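Local coordinates for protein iron transport multicopper oxidase FET3 (Saccharomyces cerevisiae, PDB 1ZPU) that oxidises Fe(2+) to Fe(3+) with a set of four copper ions, reducing oxygen to water, so that iron can enter the yeast cell by high-affinity uptake, at residues A[66-74]-A[489-497]; A[451-462]-A[473-484]. All coordinates share one frame; numbering follows the deposited sequence.

Contact 1: A[66-74]-A[489-497]. With NAG (2-acetamido-2-deoxy-beta-D-glucopyranose), chain B.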
loop_
_atom_site.group_PDB
_atom_site.type_symbol
_atom_site.label_atom_id
_atom_site.label_comp_id
_atom_site.label_asym_id
_atom_site.label_seq_id
_atom_site.Cartn_x
_atom_site.Cartn_y
_atom_site.Cartn_z
ATOM N N GLN A 66 -9.433 -10.388 3.857
ATOM C CA GLN A 66 -10.585 -10.093 4.708
ATOM C C GLN A 66 -11.864 -10.767 4.196
ATOM O O GLN A 66 -12.957 -10.204 4.270
ATOM C CB GLN A 66 -10.759 -8.570 4.877
ATOM C CG GLN A 66 -9.538 -7.814 5.468
ATOM C CD GLN A 66 -9.179 -8.234 6.904
ATOM O OE1 GLN A 66 -9.948 -8.929 7.590
ATOM N NE2 GLN A 66 -8.010 -7.802 7.364
ATOM N N ASN A 67 -11.705 -11.987 3.687
ATOM C CA ASN A 67 -12.786 -12.764 3.080
ATOM C C ASN A 67 -13.886 -13.019 4.093
ATOM O O ASN A 67 -13.666 -13.706 5.080
ATOM C CB ASN A 67 -12.225 -14.089 2.554
ATOM C CG ASN A 67 -13.062 -14.695 1.449
ATOM O OD1 ASN A 67 -14.289 -14.649 1.482
ATOM N ND2 ASN A 67 -12.391 -15.297 0.472
ATOM N N GLY A 68 -15.059 -12.440 3.859
ATOM C CA GLY A 68 -16.194 -12.597 4.767
ATOM C C GLY A 68 -16.238 -11.607 5.920
ATOM O O GLY A 68 -17.209 -11.584 6.678
ATOM N N THR A 69 -15.200 -10.783 6.051
ATOM C CA THR A 69 -15.103 -9.811 7.135
ATOM C C THR A 69 -14.624 -8.443 6.638
ATOM O O THR A 69 -13.694 -7.864 7.202
ATOM C CB THR A 69 -14.138 -10.296 8.243
ATOM O OG1 THR A 69 -12.876 -10.659 7.664
ATOM C CG2 THR A 69 -14.710 -11.482 9.004
ATOM N N ALA A 70 -15.264 -7.928 5.582
ATOM C CA ALA A 70 -14.945 -6.605 4.991
ATOM C C ALA A 70 -14.873 -5.470 6.014
ATOM O O ALA A 70 -14.066 -4.560 5.897
ATOM C CB ALA A 70 -15.949 -6.250 3.900
ATOM N N SER A 71 -15.735 -5.533 7.013
ATOM C CA SER A 71 -15.755 -4.589 8.119
ATOM C C SER A 71 -14.376 -4.368 8.763
ATOM O O SER A 71 -14.147 -3.370 9.442
ATOM C CB SER A 71 -16.756 -5.107 9.163
ATOM O OG SER A 71 -16.441 -4.640 10.454
ATOM N N MET A 72 -13.462 -5.306 8.555
ATOM C CA MET A 72 -12.193 -5.291 9.278
ATOM C C MET A 72 -11.032 -4.765 8.439
ATOM O O MET A 72 -9.890 -4.758 8.902
ATOM C CB MET A 72 -11.841 -6.688 9.815
ATOM C CG MET A 72 -12.884 -7.328 10.720
ATOM S SD MET A 72 -13.160 -6.396 12.232
ATOM C CE MET A 72 -14.612 -7.229 12.892
ATOM N N ASP A 73 -11.322 -4.312 7.220
ATOM C CA ASP A 73 -10.283 -3.869 6.290
ATOM C C ASP A 73 -9.601 -2.577 6.718
ATOM O O ASP A 73 -8.465 -2.314 6.327
ATOM C CB ASP A 73 -10.848 -3.697 4.886
ATOM C CG ASP A 73 -9.762 -3.668 3.828
ATOM O OD1 ASP A 73 -8.816 -4.476 3.934
ATOM O OD2 ASP A 73 -9.864 -2.844 2.896
ATOM N N GLY A 74 -10.306 -1.769 7.503
ATOM C CA GLY A 74 -9.727 -0.571 8.115
ATOM C C GLY A 74 -9.583 0.658 7.239
ATOM O O GLY A 74 -8.667 1.439 7.422
ATOM N N SER A 489 -21.211 -13.483 8.850
ATOM C CA SER A 489 -19.906 -12.985 9.309
ATOM C C SER A 489 -19.632 -11.521 8.942
ATOM O O SER A 489 -18.707 -10.890 9.463
ATOM C CB SER A 489 -18.784 -13.861 8.726
ATOM O OG SER A 489 -18.793 -13.858 7.303
ATOM N N GLN A 490 -20.445 -10.994 8.037
ATOM C CA GLN A 490 -20.225 -9.687 7.459
ATOM C C GLN A 490 -20.955 -8.582 8.226
ATOM O O GLN A 490 -20.605 -7.407 8.107
ATOM C CB GLN A 490 -20.671 -9.727 6.005
ATOM C CG GLN A 490 -19.990 -8.741 5.122
ATOM C CD GLN A 490 -18.534 -9.057 4.901
ATOM O OE1 GLN A 490 -17.667 -8.461 5.534
ATOM N NE2 GLN A 490 -18.255 -9.996 4.001
ATOM N N GLN A 491 -21.960 -8.967 9.016
ATOM C CA GLN A 491 -22.758 -8.008 9.790
ATOM C C GLN A 491 -21.893 -7.249 10.796
ATOM O O GLN A 491 -20.989 -7.818 11.393
ATOM C CB GLN A 491 -23.950 -8.691 10.490
ATOM C CG GLN A 491 -24.955 -9.435 9.568
ATOM C CD GLN A 491 -25.434 -8.586 8.381
ATOM O OE1 GLN A 491 -26.263 -7.686 8.541
ATOM N NE2 GLN A 491 -24.912 -8.881 7.184
ATOM N N LEU A 492 -22.171 -5.958 10.960
ATOM C CA LEU A 492 -21.377 -5.090 11.829
ATOM C C LEU A 492 -21.584 -5.416 13.298
ATOM O O LEU A 492 -22.710 -5.613 13.753
ATOM C CB LEU A 492 -21.672 -3.607 11.571
ATOM C CG LEU A 492 -21.470 -3.106 10.139
ATOM C CD1 LEU A 492 -22.216 -1.804 9.897
ATOM C CD2 LEU A 492 -20.000 -2.967 9.779
ATOM N N SER A 493 -20.476 -5.468 14.028
ATOM C CA SER A 493 -20.460 -5.750 15.457
ATOM C C SER A 493 -20.936 -4.551 16.273
ATOM O O SER A 493 -20.968 -3.422 15.772
ATOM C CB SER A 493 -19.039 -6.103 15.886
ATOM O OG SER A 493 -18.154 -5.030 15.618
ATOM N N GLU A 494 -21.289 -4.799 17.534
ATOM C CA GLU A 494 -21.677 -3.727 18.452
ATOM C C GLU A 494 -20.530 -2.716 18.575
ATOM O O GLU A 494 -20.753 -1.508 18.485
ATOM C CB GLU A 494 -22.079 -4.259 19.844
ATOM C CG GLU A 494 -22.764 -5.638 19.882
ATOM C CD GLU A 494 -24.281 -5.576 19.757
ATOM O OE1 GLU A 494 -24.799 -4.656 19.084
ATOM O OE2 GLU A 494 -24.962 -6.461 20.332
ATOM N N ASN A 495 -19.310 -3.215 18.754
ATOM C CA ASN A 495 -18.145 -2.348 18.861
ATOM C C ASN A 495 -18.016 -1.328 17.726
ATOM O O ASN A 495 -17.799 -0.140 17.995
ATOM C CB ASN A 495 -16.856 -3.154 18.986
ATOM C CG ASN A 495 -15.637 -2.263 19.040
ATOM O OD1 ASN A 495 -14.705 -2.405 18.238
ATOM N ND2 ASN A 495 -15.654 -1.303 19.961
ATOM N N HIS A 496 -18.146 -1.794 16.477
ATOM C CA HIS A 496 -18.044 -0.927 15.291
ATOM C C HIS A 496 -19.123 0.165 15.264
ATOM O O HIS A 496 -18.819 1.333 14.997
ATOM C CB HIS A 496 -18.110 -1.742 13.994
ATOM C CG HIS A 496 -16.889 -2.558 13.714
ATOM N ND1 HIS A 496 -15.610 -2.064 13.849
ATOM C CD2 HIS A 496 -16.753 -3.832 13.278
ATOM C CE1 HIS A 496 -14.738 -3.001 13.526
ATOM N NE2 HIS A 496 -15.404 -4.082 13.171
ATOM N N LEU A 497 -20.371 -0.219 15.531
ATOM C CA LEU A 497 -21.468 0.733 15.645
ATOM C C LEU A 497 -21.166 1.749 16.752
ATOM O O LEU A 497 -21.422 2.945 16.602
ATOM C CB LEU A 497 -22.794 -0.009 15.910
ATOM C CG LEU A 497 -23.732 -0.520 14.791
ATOM C CD1 LEU A 497 -23.105 -0.596 13.394
ATOM C CD2 LEU A 497 -24.351 -1.867 15.179
HETATM C C1 NAG B . -13.231 -16.091 -0.397
HETATM C C2 NAG B . -12.149 -16.415 -1.428
HETATM C C3 NAG B . -12.643 -17.384 -2.499
HETATM C C4 NAG B . -13.300 -18.614 -1.859
HETATM C C5 NAG B . -14.303 -18.168 -0.777
HETATM C C6 NAG B . -14.922 -19.350 -0.044
HETATM C C7 NAG B . -10.341 -14.825 -1.815
HETATM C C8 NAG B . -9.961 -13.475 -2.350
HETATM N N2 NAG B . -11.608 -15.211 -2.037
HETATM O O3 NAG B . -11.534 -17.784 -3.269
HETATM O O4 NAG B . -13.885 -19.466 -2.838
HETATM O O5 NAG B . -13.668 -17.316 0.172
HETATM O O6 NAG B . -13.904 -20.060 0.625
HETATM O O7 NAG B . -9.500 -15.507 -1.208
#

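Contact 2: A[451-462]-A[473-484]. With CU1 (copper (I) ion), chain C; NAG (2-acetamido-2-deoxy-beta-D-glucopyranose), chain B.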
loop_
_atom_site.group_PDB
_atom_site.type_symbol
_atom_site.label_atom_id
_atom_site.label_comp_id
_atom_site.label_asym_id
_atom_site.label_seq_id
_atom_site.Cartn_x
_atom_site.Cartn_y
_atom_site.Cartn_z
ATOM N N PHE A 451 -8.622 -9.837 -12.288
ATOM C CA PHE A 451 -8.928 -10.643 -11.108
ATOM C C PHE A 451 -10.383 -11.095 -11.136
ATOM O O PHE A 451 -11.205 -10.482 -11.807
ATOM C CB PHE A 451 -8.619 -9.877 -9.806
ATOM C CG PHE A 451 -9.539 -8.708 -9.542
ATOM C CD1 PHE A 451 -10.606 -8.834 -8.663
ATOM C CD2 PHE A 451 -9.325 -7.481 -10.157
ATOM C CE1 PHE A 451 -11.444 -7.761 -8.414
ATOM C CE2 PHE A 451 -10.154 -6.405 -9.904
ATOM C CZ PHE A 451 -11.213 -6.542 -9.035
ATOM N N LYS A 452 -10.688 -12.164 -10.404
ATOM C CA LYS A 452 -12.045 -12.684 -10.287
ATOM C C LYS A 452 -12.747 -12.058 -9.086
ATOM O O LYS A 452 -12.183 -11.992 -8.003
ATOM C CB LYS A 452 -11.998 -14.202 -10.120
ATOM C CG LYS A 452 -13.315 -14.904 -10.399
ATOM C CD LYS A 452 -13.250 -16.347 -9.961
ATOM C CE LYS A 452 -14.486 -17.090 -10.380
ATOM N NZ LYS A 452 -14.367 -18.512 -9.987
ATOM N N ALA A 453 -13.976 -11.598 -9.271
ATOM C CA ALA A 453 -14.749 -11.085 -8.146
ATOM C C ALA A 453 -15.326 -12.249 -7.336
ATOM O O ALA A 453 -16.501 -12.602 -7.459
ATOM C CB ALA A 453 -15.838 -10.146 -8.622
ATOM N N ASP A 454 -14.472 -12.854 -6.521
ATOM C CA ASP A 454 -14.860 -14.002 -5.720
ATOM C C ASP A 454 -14.724 -13.688 -4.237
ATOM O O ASP A 454 -14.664 -14.585 -3.401
ATOM C CB ASP A 454 -14.021 -15.228 -6.105
ATOM C CG ASP A 454 -12.506 -15.003 -5.943
ATOM O OD1 ASP A 454 -11.765 -16.001 -6.036
ATOM O OD2 ASP A 454 -12.048 -13.858 -5.729
ATOM N N ASN A 455 -14.665 -12.405 -3.914
ATOM C CA ASN A 455 -14.462 -11.984 -2.539
ATOM C C ASN A 455 -15.389 -10.837 -2.167
ATOM O O ASN A 455 -14.955 -9.683 -2.111
ATOM C CB ASN A 455 -13.000 -11.591 -2.312
ATOM C CG ASN A 455 -12.660 -11.433 -0.846
ATOM O OD1 ASN A 455 -13.471 -11.727 0.026
ATOM N ND2 ASN A 455 -11.455 -10.971 -0.567
ATOM N N PRO A 456 -16.675 -11.150 -1.912
ATOM C CA PRO A 456 -17.645 -10.110 -1.555
ATOM C C PRO A 456 -17.057 -9.120 -0.550
ATOM O O PRO A 456 -16.520 -9.531 0.482
ATOM C CB PRO A 456 -18.807 -10.910 -0.950
ATOM C CG PRO A 456 -18.760 -12.217 -1.673
ATOM C CD PRO A 456 -17.299 -12.488 -1.957
ATOM N N GLY A 457 -17.125 -7.834 -0.881
ATOM C CA GLY A 457 -16.587 -6.789 -0.015
ATOM C C GLY A 457 -16.568 -5.420 -0.661
ATOM O O GLY A 457 -17.065 -5.237 -1.772
ATOM N N VAL A 458 -15.995 -4.456 0.047
ATOM C CA VAL A 458 -15.877 -3.096 -0.447
ATOM C C VAL A 458 -14.394 -2.831 -0.472
ATOM O O VAL A 458 -13.763 -2.827 0.577
ATOM C CB VAL A 458 -16.608 -2.085 0.471
ATOM C CG1 VAL A 458 -16.391 -0.679 -0.003
ATOM C CG2 VAL A 458 -18.095 -2.381 0.524
ATOM N N TRP A 459 -13.842 -2.629 -1.666
ATOM C CA TRP A 459 -12.393 -2.594 -1.839
ATOM C C TRP A 459 -11.865 -1.312 -2.486
ATOM O O TRP A 459 -12.322 -0.922 -3.555
ATOM C CB TRP A 459 -11.922 -3.803 -2.648
ATOM C CG TRP A 459 -12.436 -5.140 -2.193
ATOM C CD1 TRP A 459 -13.182 -6.007 -2.926
ATOM C CD2 TRP A 459 -12.242 -5.767 -0.918
ATOM N NE1 TRP A 459 -13.465 -7.126 -2.198
ATOM C CE2 TRP A 459 -12.897 -7.008 -0.961
ATOM C CE3 TRP A 459 -11.588 -5.394 0.261
ATOM C CZ2 TRP A 459 -12.914 -7.885 0.123
ATOM C CZ3 TRP A 459 -11.599 -6.271 1.336
ATOM C CH2 TRP A 459 -12.255 -7.497 1.259
ATOM N N PHE A 460 -10.877 -0.694 -1.840
ATOM C CA PHE A 460 -10.264 0.541 -2.305
ATOM C C PHE A 460 -9.228 0.222 -3.376
ATOM O O PHE A 460 -8.399 -0.673 -3.204
ATOM C CB PHE A 460 -9.613 1.275 -1.117
ATOM C CG PHE A 460 -9.658 2.784 -1.200
ATOM C CD1 PHE A 460 -10.326 3.441 -2.230
ATOM C CD2 PHE A 460 -9.053 3.555 -0.208
ATOM C CE1 PHE A 460 -10.363 4.851 -2.281
ATOM C CE2 PHE A 460 -9.100 4.972 -0.244
ATOM C CZ PHE A 460 -9.747 5.611 -1.282
ATOM N N PHE A 461 -9.297 0.934 -4.494
ATOM C CA PHE A 461 -8.236 0.875 -5.494
ATOM C C PHE A 461 -7.612 2.256 -5.654
ATOM O O PHE A 461 -8.272 3.179 -6.139
ATOM C CB PHE A 461 -8.747 0.365 -6.839
ATOM C CG PHE A 461 -7.690 0.319 -7.894
ATOM C CD1 PHE A 461 -6.752 -0.704 -7.907
ATOM C CD2 PHE A 461 -7.616 1.316 -8.864
ATOM C CE1 PHE A 461 -5.767 -0.746 -8.879
ATOM C CE2 PHE A 461 -6.620 1.288 -9.840
ATOM C CZ PHE A 461 -5.696 0.247 -9.844
ATOM N N HIS A 462 -6.351 2.393 -5.250
ATOM C CA HIS A 462 -5.721 3.704 -5.192
ATOM C C HIS A 462 -4.220 3.656 -5.326
ATOM O O HIS A 462 -3.602 2.596 -5.192
ATOM C CB HIS A 462 -6.040 4.378 -3.863
ATOM C CG HIS A 462 -5.449 3.677 -2.684
ATOM N ND1 HIS A 462 -4.205 3.990 -2.179
ATOM C CD2 HIS A 462 -5.926 2.671 -1.916
ATOM C CE1 HIS A 462 -3.938 3.199 -1.154
ATOM N NE2 HIS A 462 -4.964 2.386 -0.976
ATOM N N LEU A 473 -6.564 10.191 -5.392
ATOM C CA LEU A 473 -6.332 9.212 -6.454
ATOM C C LEU A 473 -6.822 7.853 -6.008
ATOM O O LEU A 473 -6.017 6.969 -5.713
ATOM C CB LEU A 473 -4.846 9.096 -6.788
ATOM C CG LEU A 473 -4.427 9.128 -8.266
ATOM C CD1 LEU A 473 -3.026 8.568 -8.472
ATOM C CD2 LEU A 473 -5.423 8.465 -9.218
ATOM N N GLY A 474 -8.139 7.679 -5.956
ATOM C CA GLY A 474 -8.722 6.412 -5.534
ATOM C C GLY A 474 -10.129 6.188 -6.030
ATOM O O GLY A 474 -10.846 7.138 -6.344
ATOM N N LEU A 475 -10.516 4.921 -6.107
ATOM C CA LEU A 475 -11.865 4.532 -6.502
ATOM C C LEU A 475 -12.326 3.325 -5.696
ATOM O O LEU A 475 -11.502 2.599 -5.137
ATOM C CB LEU A 475 -11.956 4.251 -8.000
ATOM C CG LEU A 475 -11.086 3.193 -8.659
ATOM C CD1 LEU A 475 -11.624 1.819 -8.379
ATOM C CD2 LEU A 475 -11.130 3.453 -10.137
ATOM N N VAL A 476 -13.638 3.113 -5.640
ATOM C CA VAL A 476 -14.208 2.109 -4.752
ATOM C C VAL A 476 -14.888 0.976 -5.522
ATOM O O VAL A 476 -15.738 1.213 -6.388
ATOM C CB VAL A 476 -15.205 2.748 -3.760
ATOM C CG1 VAL A 476 -15.806 1.697 -2.841
ATOM C CG2 VAL A 476 -14.532 3.844 -2.961
ATOM N N LEU A 477 -14.505 -0.253 -5.196
ATOM C CA LEU A 477 -15.101 -1.444 -5.792
ATOM C C LEU A 477 -16.040 -2.140 -4.811
ATOM O O LEU A 477 -15.626 -2.526 -3.726
ATOM C CB LEU A 477 -14.008 -2.416 -6.230
ATOM C CG LEU A 477 -13.042 -1.934 -7.313
ATOM C CD1 LEU A 477 -12.088 -3.044 -7.664
ATOM C CD2 LEU A 477 -13.761 -1.467 -8.572
ATOM N N VAL A 478 -17.300 -2.297 -5.190
ATOM C CA VAL A 478 -18.249 -3.031 -4.368
ATOM C C VAL A 478 -18.498 -4.380 -5.039
ATOM O O VAL A 478 -19.149 -4.460 -6.088
ATOM C CB VAL A 478 -19.571 -2.241 -4.185
ATOM C CG1 VAL A 478 -20.566 -3.032 -3.361
ATOM C CG2 VAL A 478 -19.300 -0.916 -3.526
ATOM N N GLU A 479 -17.954 -5.430 -4.433
ATOM C CA GLU A 479 -18.058 -6.789 -4.948
ATOM C C GLU A 479 -19.342 -7.463 -4.466
ATOM O O GLU A 479 -19.597 -7.511 -3.264
ATOM C CB GLU A 479 -16.863 -7.571 -4.456
ATOM C CG GLU A 479 -16.334 -8.593 -5.416
ATOM C CD GLU A 479 -14.837 -8.781 -5.249
ATOM O OE1 GLU A 479 -14.111 -7.759 -5.283
ATOM O OE2 GLU A 479 -14.389 -9.937 -5.080
ATOM N N ASP A 480 -20.113 -8.021 -5.400
ATOM C CA ASP A 480 -21.522 -8.401 -5.177
ATOM C C ASP A 480 -22.076 -8.058 -3.789
ATOM O O ASP A 480 -21.974 -8.851 -2.851
ATOM C CB ASP A 480 -21.831 -9.862 -5.578
ATOM C CG ASP A 480 -21.162 -10.876 -4.681
ATOM O OD1 ASP A 480 -20.101 -10.558 -4.106
ATOM O OD2 ASP A 480 -21.698 -11.998 -4.557
ATOM N N PRO A 481 -22.660 -6.854 -3.663
ATOM C CA PRO A 481 -23.256 -6.384 -2.419
ATOM C C PRO A 481 -24.266 -7.370 -1.849
ATOM O O PRO A 481 -24.463 -7.397 -0.637
ATOM C CB PRO A 481 -23.964 -5.086 -2.828
ATOM C CG PRO A 481 -24.030 -5.121 -4.326
ATOM C CD PRO A 481 -22.805 -5.857 -4.737
ATOM N N PHE A 482 -24.898 -8.174 -2.702
ATOM C CA PHE A 482 -25.836 -9.183 -2.210
ATOM C C PHE A 482 -25.102 -10.315 -1.494
ATOM O O PHE A 482 -25.585 -10.830 -0.489
ATOM C CB PHE A 482 -26.739 -9.722 -3.325
ATOM C CG PHE A 482 -27.643 -8.682 -3.936
ATOM C CD1 PHE A 482 -27.790 -8.597 -5.317
ATOM C CD2 PHE A 482 -28.340 -7.780 -3.135
ATOM C CE1 PHE A 482 -28.620 -7.634 -5.893
ATOM C CE2 PHE A 482 -29.169 -6.816 -3.703
ATOM C CZ PHE A 482 -29.306 -6.743 -5.084
ATOM N N GLY A 483 -23.931 -10.685 -2.005
ATOM C CA GLY A 483 -23.053 -11.642 -1.324
ATOM C C GLY A 483 -22.637 -11.148 0.050
ATOM O O GLY A 483 -22.569 -11.926 0.999
ATOM N N ILE A 484 -22.368 -9.845 0.146
ATOM C CA ILE A 484 -22.024 -9.195 1.412
ATOM C C ILE A 484 -23.186 -9.307 2.396
ATOM O O ILE A 484 -22.992 -9.717 3.537
ATOM C CB ILE A 484 -21.625 -7.704 1.223
ATOM C CG1 ILE A 484 -20.310 -7.584 0.466
ATOM C CG2 ILE A 484 -21.503 -6.984 2.556
ATOM C CD1 ILE A 484 -20.138 -6.241 -0.185
HETATM CU CU CU1 C . -5.637 1.426 0.897
HETATM C C1 NAG B . -13.231 -16.091 -0.397
HETATM C C2 NAG B . -12.149 -16.415 -1.428
HETATM C C3 NAG B . -12.643 -17.384 -2.499
HETATM C C4 NAG B . -13.300 -18.614 -1.859
HETATM C C5 NAG B . -14.303 -18.168 -0.777
HETATM C C6 NAG B . -14.922 -19.350 -0.044
HETATM C C7 NAG B . -10.341 -14.825 -1.815
HETATM C C8 NAG B . -9.961 -13.475 -2.350
HETATM N N2 NAG B . -11.608 -15.211 -2.037
HETATM O O3 NAG B . -11.534 -17.784 -3.269
HETATM O O4 NAG B . -13.885 -19.466 -2.838
HETATM O O5 NAG B . -13.668 -17.316 0.172
HETATM O O6 NAG B . -13.904 -20.060 0.625
HETATM O O7 NAG B . -9.500 -15.507 -1.208
#

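Contact 1: A[66-74]-A[489-497]
The imidazole of His496 meets Met72 at its edge, with SD lying in the ring plane. NE2 of His496 gives a weak N-H...S bond to Met72 SD, 3.4 Å long with 155° at the hydrogen, while the two side chains cross at about a right angle. The methionine chain bends at chi2, which brings its sulfur round to the ring. Ser71 comes to the same imidazole obliquely, its OG 3.0 Å from His496 CD2 and too poorly angled for a bond to NE2; Leu492 CD2 packs on Ser71 CB at 3.9 Å. A leucine in place of His496 would probably cost Met72 SD this weak N-H contact and leave the methionine end less firmly directed. Segment 66-74 is a loop of the first cupredoxin domain, between strands 60-62 and 88-94, and segment 489-497 leads into helix 494-502, the last helix of the chain, so the contact joins the region after the third domain's strands to a loop of the first. Ser493 is the N-cap of that helix, its OG accepting weakly from His496 N. At the other end, Gln66 to Thr69 form a type II turn with Gly68 at its third position, where positive phi suits glycine. Ser489 OG donates to Gly68 O over 2.8 Å, tilted 25° from the carbonyl plane. The side chain of Gln490 leaves with CG opposite the backbone N (chi1 -154°) and bends at the next bond, carrying its amide alongside the turn; OE1 of Gln490 accepts from Ala70 N, though the modelled 2.5 Å is doubtful at this resolution. NE2 of the same amide rests 3.2 Å from Gly68 C without a bond to the carbonyl oxygen.

Contact 2: A[451-462]-A[473-484]
Strand 457-463, which runs into the His462-Cys463-His464 copper motif of multicopper oxidases, pairs antiparallel with strand 474-479 in the third cupredoxin domain. Paired backbone bonds hold Trp459 to Leu477 and Phe461 to Leu475; Phe461 N reaches Leu475 O at 2.8 Å. On the sheet face bearing Val458 and Val476, their CG1 methyls touch at 3.7 Å, and the Phe460 ring turns its edge to Leu475 O. The opposite face carries Trp459, Phe461, Leu475, Leu477 and Glu479; CG of Phe461 stands anti to the backbone N (chi1 179°), which lays the ring alongside Leu475. Glu479 reaches back across the turn after strand 446-452: its OE2 takes Asn455 N at 2.7 Å on the anti side, 20° out of the carboxylate plane. OE1 of Glu479 sits at the edge of the Trp459 indole, 3.1 Å from CD1, with ring and carboxylate planes 63° apart, and is hydrogen-bonded to His399 NE2. The indole NE1 of Trp459 donates to Asn455 O at 3.0 Å, nearly in its ring plane, fixing the ring's rotation, while Gly457 CA lies over one face. Asn455 ND2 is bonded to Gly398 and Phe65, and the sugar donates weak bonds from N2 to Asp454 O and from O3 to Asp454 OD1. His462 NE2 binds a type 3 copper at 2.2 Å, beside His107 and His397. Strand 457-463 pairs on its far side with 392-396 and strand 474-479 with 371-374; Thr348 of helix 348-352 lies against Val458 and Val478, and Ile484 of helix 481-486 packs on Leu349 and Val352.

The two contacts lie with centres 14 Å apart and touch directly. Ala70 CB of contact 1 rests 4.0 Å from Gly457 CA of contact 2, Gln490 CB comes 3.4 Å from Ile484 O, and Asn67 CA meets Asn455 OD1 at 3.3 Å. The N-acetylglucosamine attached to Asn67 leans over Asp454 and Asn455, so one sugar spans both. Each also leads to the copper cluster between the first and third domains: contact 2 supplies the ligand His462, whereas Asp73 of segment 66-74 is second shell, bonding through OD2 to His397 and through its backbone O to His60; the Asp73 side chain also touches Trp459 of contact 2.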